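Local coordinates for putative secreted protein (Streptomyces coelicolor A3, PDB 2QF9), which is of unknown function but is a putative secreted, all-helical protein of the DUF305 family, whose fold is probably related to ferritin-like helical bundles, at residues Asp36-Ile46 and Glu157-Arg168. Residues are numbered along the deposited sequence; the frame is centred on the assembly and turned at random. Where two conformers were deposited one is given.
With EDO (1,2-ethanediol), chain D.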
ATOM      1  N   ASP A  36     -20.077  -5.214   6.452  1.00 13.73           N
ATOM      2  CA  ASP A  36     -20.160  -4.178   7.477  1.00 13.37           C
ATOM      3  C   ASP A  36     -19.337  -2.935   7.133  1.00 13.73           C
ATOM      4  O   ASP A  36     -18.122  -3.026   6.970  1.00 13.22           O
ATOM      5  CB  ASP A  36     -19.716  -4.704   8.828  1.00 12.59           C
ATOM      6  CG  ASP A  36     -19.885  -3.680   9.909  1.00 11.84           C
ATOM      7  OD1 ASP A  36     -21.056  -3.375  10.257  1.00 14.54           O
ATOM      8  OD2 ASP A  36     -18.863  -3.145  10.393  1.00 11.86           O
ATOM      9  N   GLU A  37     -19.996  -1.780   7.049  0.50 13.74           N
ATOM     10  CA  GLU A  37     -19.319  -0.550   6.595  0.50 14.28           C
ATOM     11  C   GLU A  37     -18.212  -0.046   7.543  0.50 13.80           C
ATOM     12  O   GLU A  37     -17.136   0.356   7.087  0.50 13.10           O
ATOM     13  CB  GLU A  37     -20.344   0.555   6.283  0.50 14.35           C
ATOM     14  CG  GLU A  37     -21.182   0.275   5.033  0.50 15.01           C
ATOM     15  CD  GLU A  37     -22.494   1.061   4.983  0.50 15.93           C
ATOM     16  OE1 GLU A  37     -22.602   1.947   4.117  0.50 20.21           O
ATOM     17  OE2 GLU A  37     -23.424   0.785   5.781  0.50 18.25           O
ATOM     18  N   GLU A  38     -18.473  -0.076   8.848  1.00 13.61           N
ATOM     19  CA  GLU A  38     -17.505   0.407   9.853  1.00 13.72           C
ATOM     20  C   GLU A  38     -16.228  -0.403   9.839  1.00 12.94           C
ATOM     21  O   GLU A  38     -15.119   0.158   9.775  1.00 12.91           O
ATOM     22  CB  GLU A  38     -18.097   0.313  11.250  1.00 12.94           C
ATOM     23  CG  GLU A  38     -18.971   1.459  11.636  1.00 16.32           C
ATOM     24  CD  GLU A  38     -19.437   1.292  13.049  1.00 17.84           C
ATOM     25  OE1 GLU A  38     -19.965   0.205  13.369  1.00 16.34           O
ATOM     26  OE2 GLU A  38     -19.240   2.233  13.841  1.00 20.15           O
ATOM     27  N   VAL A  39     -16.379  -1.722   9.868  1.00 11.80           N
ATOM     28  CA  VAL A  39     -15.199  -2.610   9.842  1.00 11.45           C
ATOM     29  C   VAL A  39     -14.514  -2.565   8.475  1.00 11.47           C
ATOM     30  O   VAL A  39     -13.281  -2.497   8.406  1.00 10.91           O
ATOM     31  CB  VAL A  39     -15.565  -4.054  10.282  1.00 11.76           C
ATOM     32  CG1 VAL A  39     -14.408  -5.028  10.032  1.00 11.46           C
ATOM     33  CG2 VAL A  39     -15.957  -4.040  11.761  1.00 11.69           C
ATOM     34  N   ARG A  40     -15.290  -2.551   7.391  1.00 10.34           N
ATOM     35  CA  ARG A  40     -14.672  -2.403   6.062  1.00 11.42           C
ATOM     36  C   ARG A  40     -13.884  -1.103   5.926  1.00 11.53           C
ATOM     37  O   ARG A  40     -12.791  -1.113   5.325  1.00 10.84           O
ATOM     38  CB  ARG A  40     -15.707  -2.536   4.935  1.00 11.74           C
ATOM     39  CG  ARG A  40     -16.116  -3.994   4.677  1.00 12.18           C
ATOM     40  CD  ARG A  40     -17.244  -4.120   3.669  1.00 13.17           C
ATOM     41  NE  ARG A  40     -17.117  -3.226   2.507  1.00 23.32           N
ATOM     42  CZ  ARG A  40     -16.418  -3.512   1.410  1.00 22.59           C
ATOM     43  NH1 ARG A  40     -15.767  -4.664   1.292  1.00 25.63           N
ATOM     44  NH2 ARG A  40     -16.380  -2.651   0.421  1.00 25.03           N
ATOM     45  N   ARG A  41     -14.412  -0.012   6.499  1.00 11.37           N
ATOM     46  CA  ARG A  41     -13.731   1.296   6.430  1.00 12.53           C
ATOM     47  C   ARG A  41     -12.451   1.258   7.258  1.00 12.17           C
ATOM     48  O   ARG A  41     -11.408   1.744   6.813  1.00 11.65           O
ATOM     49  CB  ARG A  41     -14.624   2.462   6.874  1.00 12.95           C
ATOM     50  CG  ARG A  41     -13.898   3.803   6.897  1.00 16.87           C
ATOM     51  CD  ARG A  41     -13.493   4.258   5.498  1.00 24.09           C
ATOM     52  NE  ARG A  41     -12.385   5.222   5.508  1.00 29.22           N
ATOM     53  CZ  ARG A  41     -12.027   6.001   4.483  1.00 30.40           C
ATOM     54  NH1 ARG A  41     -12.699   5.980   3.329  1.00 32.16           N
ATOM     55  NH2 ARG A  41     -10.988   6.818   4.614  1.00 31.03           N
ATOM     56  N   LEU A  42     -12.532   0.689   8.466  1.00 11.50           N
ATOM     57  CA  LEU A  42     -11.351   0.578   9.309  1.00 11.87           C
ATOM     58  C   LEU A  42     -10.271  -0.233   8.589  1.00 11.41           C
ATOM     59  O   LEU A  42      -9.090   0.187   8.539  1.00 11.59           O
ATOM     60  CB  LEU A  42     -11.708  -0.079  10.646  1.00 11.13           C
ATOM     61  CG  LEU A  42     -10.530  -0.442  11.564  1.00 13.18           C
ATOM     62  CD1 LEU A  42      -9.687   0.807  11.963  1.00 15.71           C
ATOM     63  CD2 LEU A  42     -11.038  -1.241  12.773  1.00 13.78           C
ATOM     64  N   ALA A  43     -10.676  -1.382   8.030  1.00 10.56           N
ATOM     65  CA  ALA A  43      -9.739  -2.269   7.324  1.00 10.79           C
ATOM     66  C   ALA A  43      -9.088  -1.536   6.145  1.00 10.33           C
ATOM     67  O   ALA A  43      -7.893  -1.647   5.923  1.00 10.36           O
ATOM     68  CB  ALA A  43     -10.450  -3.544   6.862  1.00 10.69           C
ATOM     69  N   TYR A  44      -9.870  -0.736   5.433  1.00 10.29           N
ATOM     70  CA  TYR A  44      -9.335   0.052   4.314  1.00 10.81           C
ATOM     71  C   TYR A  44      -8.295   1.064   4.824  1.00 11.34           C
ATOM     72  O   TYR A  44      -7.209   1.185   4.254  1.00 11.06           O
ATOM     73  CB  TYR A  44     -10.486   0.756   3.585  1.00 11.59           C
ATOM     74  CG  TYR A  44     -10.072   1.779   2.563  1.00 12.81           C
ATOM     75  CD1 TYR A  44      -9.779   1.404   1.249  1.00 16.41           C
ATOM     76  CD2 TYR A  44      -9.995   3.133   2.900  1.00 14.88           C
ATOM     77  CE1 TYR A  44      -9.407   2.355   0.299  1.00 17.07           C
ATOM     78  CE2 TYR A  44      -9.621   4.091   1.957  1.00 16.28           C
ATOM     79  CZ  TYR A  44      -9.336   3.685   0.662  1.00 16.46           C
ATOM     80  OH  TYR A  44      -8.974   4.631  -0.281  1.00 18.38           O
ATOM     81  N   ASP A  45      -8.638   1.790   5.889  1.00 10.98           N
ATOM     82  CA  ASP A  45      -7.711   2.765   6.487  1.00 11.46           C
ATOM     83  C   ASP A  45      -6.402   2.143   6.994  1.00 11.73           C
ATOM     84  O   ASP A  45      -5.313   2.659   6.736  1.00 11.06           O
ATOM     85  CB  ASP A  45      -8.395   3.570   7.590  1.00 11.93           C
ATOM     86  CG  ASP A  45      -9.468   4.533   7.035  1.00 13.84           C
ATOM     87  OD1 ASP A  45      -9.415   4.890   5.846  1.00 16.97           O
ATOM     88  OD2 ASP A  45     -10.350   4.946   7.799  1.00 17.03           O
ATOM     89  N   ILE A  46      -6.514   1.019   7.686  1.00 10.85           N
ATOM     90  CA  ILE A  46      -5.322   0.306   8.128  1.00 11.03           C
ATOM     91  C   ILE A  46      -4.490  -0.182   6.936  1.00 10.65           C
ATOM     92  O   ILE A  46      -3.263  -0.046   6.946  1.00 10.98           O
ATOM     93  CB  ILE A  46      -5.692  -0.865   9.068  1.00 11.45           C
ATOM     94  CG1 ILE A  46      -6.222  -0.289  10.385  1.00  9.95           C
ATOM     95  CG2 ILE A  46      -4.467  -1.803   9.307  1.00 12.23           C
ATOM     96  CD1 ILE A  46      -6.780  -1.347  11.350  1.00 10.72           C
ATOM     97  N   GLU A 157      -6.360   3.393  17.588  1.00 13.68           N
ATOM     98  CA  GLU A 157      -7.137   2.340  16.913  1.00 13.68           C
ATOM     99  C   GLU A 157      -7.521   1.195  17.859  1.00 13.56           C
ATOM    100  O   GLU A 157      -8.614   0.629  17.724  1.00 12.83           O
ATOM    101  CB  GLU A 157      -6.412   1.839  15.659  1.00 13.82           C
ATOM    102  CG  GLU A 157      -6.616   2.822  14.501  1.00 15.68           C
ATOM    103  CD  GLU A 157      -5.838   2.476  13.244  1.00 19.79           C
ATOM    104  OE1 GLU A 157      -5.139   1.443  13.213  1.00 17.11           O
ATOM    105  OE2 GLU A 157      -5.925   3.275  12.281  1.00 22.22           O
ATOM    106  N   ILE A 158      -6.658   0.872  18.824  1.00 12.60           N
ATOM    107  CA  ILE A 158      -7.023  -0.149  19.833  1.00 12.76           C
ATOM    108  C   ILE A 158      -8.277   0.306  20.610  1.00 13.16           C
ATOM    109  O   ILE A 158      -9.215  -0.473  20.801  1.00 13.24           O
ATOM    110  CB  ILE A 158      -5.854  -0.445  20.803  1.00 12.50           C
ATOM    111  CG1 ILE A 158      -4.740  -1.217  20.070  1.00 11.51           C
ATOM    112  CG2 ILE A 158      -6.343  -1.275  22.039  1.00 12.17           C
ATOM    113  CD1 ILE A 158      -3.362  -1.191  20.806  1.00 12.10           C
ATOM    114  N   ARG A 159      -8.298   1.573  21.025  1.00 13.08           N
ATOM    115  CA  ARG A 159      -9.466   2.120  21.742  1.00 14.23           C
ATOM    116  C   ARG A 159     -10.734   2.065  20.880  1.00 13.32           C
ATOM    117  O   ARG A 159     -11.813   1.664  21.357  1.00 13.71           O
ATOM    118  CB  ARG A 159      -9.188   3.545  22.257  1.00 13.97           C
ATOM    119  CG  ARG A 159      -8.024   3.638  23.250  1.00 16.11           C
ATOM    120  CD  ARG A 159      -7.908   5.058  23.881  1.00 16.03           C
ATOM    121  NE  ARG A 159      -7.576   6.089  22.895  1.00 18.86           N
ATOM    122  CZ  ARG A 159      -6.339   6.516  22.623  1.00 20.83           C
ATOM    123  NH1 ARG A 159      -5.296   6.015  23.269  1.00 23.53           N
ATOM    124  NH2 ARG A 159      -6.144   7.452  21.697  1.00 21.22           N
ATOM    125  N   LEU A 160     -10.604   2.441  19.605  1.00 12.17           N
ATOM    126  CA  LEU A 160     -11.724   2.351  18.666  1.00 12.79           C
ATOM    127  C   LEU A 160     -12.225   0.898  18.518  1.00 11.50           C
ATOM    128  O   LEU A 160     -13.449   0.637  18.576  1.00 10.75           O
ATOM    129  CB  LEU A 160     -11.332   2.905  17.294  1.00 12.70           C
ATOM    130  CG  LEU A 160     -12.408   2.733  16.208  1.00 14.47           C
ATOM    131  CD1 LEU A 160     -13.669   3.564  16.519  1.00 16.93           C
ATOM    132  CD2 LEU A 160     -11.865   3.063  14.816  1.00 15.59           C
HETATM  133  N   MSE A 161     -11.284  -0.027  18.308  1.00 11.57           N
HETATM  134  CA  MSE A 161     -11.661  -1.431  18.098  1.00 12.06           C
HETATM  135  C   MSE A 161     -12.298  -2.043  19.341  1.00 11.48           C
HETATM  136  O   MSE A 161     -13.125  -2.955  19.240  1.00 11.13           O
HETATM  137  CB  MSE A 161     -10.476  -2.251  17.575  1.00 11.82           C
HETATM  138  CG  MSE A 161      -9.964  -1.740  16.231  1.00 10.69           C
HETATM  139 SE   MSE A 161      -8.641  -2.968  15.484  1.00 15.41          SE
HETATM  140  CE  MSE A 161      -7.244  -2.614  16.746  1.00 10.33           C
ATOM    141  N   ALA A 162     -11.938  -1.523  20.515  1.00 11.49           N
ATOM    142  CA  ALA A 162     -12.549  -1.984  21.755  1.00 11.52           C
ATOM    143  C   ALA A 162     -14.049  -1.658  21.755  1.00 11.84           C
ATOM    144  O   ALA A 162     -14.873  -2.488  22.122  1.00 12.37           O
ATOM    145  CB  ALA A 162     -11.822  -1.366  22.966  1.00 11.90           C
ATOM    146  N   ASP A 163     -14.384  -0.442  21.316  1.00 11.89           N
ATOM    147  CA  ASP A 163     -15.792  -0.031  21.150  1.00 12.38           C
ATOM    148  C   ASP A 163     -16.490  -0.849  20.060  1.00 11.51           C
ATOM    149  O   ASP A 163     -17.611  -1.302  20.269  1.00 11.54           O
ATOM    150  CB  ASP A 163     -15.878   1.459  20.806  1.00 12.59           C
ATOM    151  CG  ASP A 163     -15.668   2.363  22.015  1.00 16.96           C
ATOM    152  OD1 ASP A 163     -15.704   1.872  23.162  1.00 21.10           O
ATOM    153  OD2 ASP A 163     -15.482   3.580  21.797  1.00 19.76           O
ATOM    154  N   LEU A 164     -15.835  -1.044  18.906  1.00 11.16           N
ATOM    155  CA  LEU A 164     -16.440  -1.860  17.826  1.00 10.06           C
ATOM    156  C   LEU A 164     -16.720  -3.299  18.317  1.00 10.51           C
ATOM    157  O   LEU A 164     -17.777  -3.877  18.019  1.00 10.32           O
ATOM    158  CB  LEU A 164     -15.551  -1.857  16.557  1.00  9.59           C
ATOM    159  CG  LEU A 164     -15.441  -0.488  15.856  1.00  8.86           C
ATOM    160  CD1 LEU A 164     -14.453  -0.576  14.714  1.00 11.23           C
ATOM    161  CD2 LEU A 164     -16.803   0.057  15.322  1.00 11.08           C
ATOM    162  N   LEU A 165     -15.787  -3.861  19.095  1.00  9.91           N
ATOM    163  CA  LEU A 165     -15.975  -5.193  19.683  1.00 10.05           C
ATOM    164  C   LEU A 165     -17.192  -5.239  20.614  1.00 10.50           C
ATOM    165  O   LEU A 165     -18.076  -6.108  20.466  1.00 10.83           O
ATOM    166  CB  LEU A 165     -14.710  -5.664  20.421  1.00 10.26           C
ATOM    167  CG  LEU A 165     -13.600  -6.221  19.513  1.00  9.64           C
ATOM    168  CD1 LEU A 165     -12.263  -6.144  20.254  1.00  9.09           C
ATOM    169  CD2 LEU A 165     -13.895  -7.662  19.000  1.00  9.36           C
ATOM    170  N   ALA A 166     -17.228  -4.321  21.584  1.00 11.08           N
ATOM    171  CA  ALA A 166     -18.367  -4.274  22.526  1.00 11.90           C
ATOM    172  C   ALA A 166     -19.711  -4.144  21.780  1.00 12.78           C
ATOM    173  O   ALA A 166     -20.695  -4.848  22.082  1.00 12.83           O
ATOM    174  CB  ALA A 166     -18.191  -3.157  23.505  1.00 11.78           C
ATOM    175  N   GLU A 167     -19.740  -3.270  20.783  1.00 12.74           N
ATOM    176  CA  GLU A 167     -20.962  -3.055  19.998  1.00 13.94           C
ATOM    177  C   GLU A 167     -21.396  -4.305  19.228  1.00 13.71           C
ATOM    178  O   GLU A 167     -22.582  -4.462  18.897  1.00 13.84           O
ATOM    179  CB  GLU A 167     -20.801  -1.828  19.087  1.00 14.59           C
ATOM    180  CG  GLU A 167     -20.930  -0.534  19.904  1.00 15.86           C
ATOM    181  CD  GLU A 167     -20.533   0.743  19.173  1.00 17.40           C
ATOM    182  OE1 GLU A 167     -20.070   0.710  18.011  1.00 20.89           O
ATOM    183  OE2 GLU A 167     -20.704   1.814  19.798  1.00 24.56           O
ATOM    184  N   ARG A 168     -20.437  -5.205  18.982  1.00 12.84           N
ATOM    185  CA  ARG A 168     -20.697  -6.481  18.321  1.00 13.33           C
ATOM    186  C   ARG A 168     -20.850  -7.647  19.325  1.00 13.97           C
ATOM    187  O   ARG A 168     -20.854  -8.806  18.940  1.00 14.81           O
ATOM    188  CB  ARG A 168     -19.628  -6.766  17.250  1.00 12.13           C
ATOM    189  CG  ARG A 168     -19.856  -5.967  15.967  1.00 12.48           C
ATOM    190  CD  ARG A 168     -18.562  -5.677  15.171  1.00 12.97           C
ATOM    191  NE  ARG A 168     -18.843  -4.714  14.105  1.00 12.91           N
ATOM    192  CZ  ARG A 168     -19.021  -3.401  14.273  1.00 13.60           C
ATOM    193  NH1 ARG A 168     -18.957  -2.836  15.473  1.00 13.21           N
ATOM    194  NH2 ARG A 168     -19.312  -2.637  13.224  1.00 14.12           N
TER
HETATM  195  C1  EDO D   2     -23.309  -0.954   8.985  1.00 17.56           C
HETATM  196  O1  EDO D   2     -22.821  -1.312   7.667  1.00 17.20           O
HETATM  197  C2  EDO D   2     -22.355  -0.032   9.751  1.00 17.12           C
HETATM  198  O2  EDO D   2     -21.051  -0.633   9.838  1.00 14.67           O
HETATM  199  O   HOH W   1     -20.596  -0.495  15.904  1.00 18.53           O
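Arg-168, just past helix 141-167, carries the polar end of this contact: its NH2 donates to Asp-36 OD2 (2.9 Å) and, nearly straight at 170°, to Glu-38 OE1 (2.9 Å), both acceptors close to the guanidinium plane. The Asp-36 carboxylate stands almost perpendicular to that plane; OD2 also accepts the N-cap bond from Val-39 N, on the carboxylate face away from Arg-168 NH2, so one oxygen caps helix 37-63 and ties it to Arg-168. NH1 turns back to Leu-164 O (3.0 Å), helping NH2 and NE fix the guanidinium's rotation, and a water links it to Glu-38 OE1 and Glu-167 OE1. A leucine in place of Arg-168 would probably leave Asp-36 and Glu-38 without their shared positive mate. Leu-42 packs as a knob among Glu-157, Leu-160, Met-161 and Leu-164; with CG anti to the backbone N (chi1 172°), its CD2 reaches Met-161 CG at 3.7 Å. Ile-46 CG1 lies against Glu-157 OE1 (3.5 Å), an oxygen hydrogen-bonded to His-124 NE2. Segments 37-46 and 157-167 run roughly antiparallel (157°), axes 11.8 Å apart at closest approach; helix 109-137 packs against both, its Glu-113 pairing with Arg-168 NE, while helix 8-31 flanks helix 37-63.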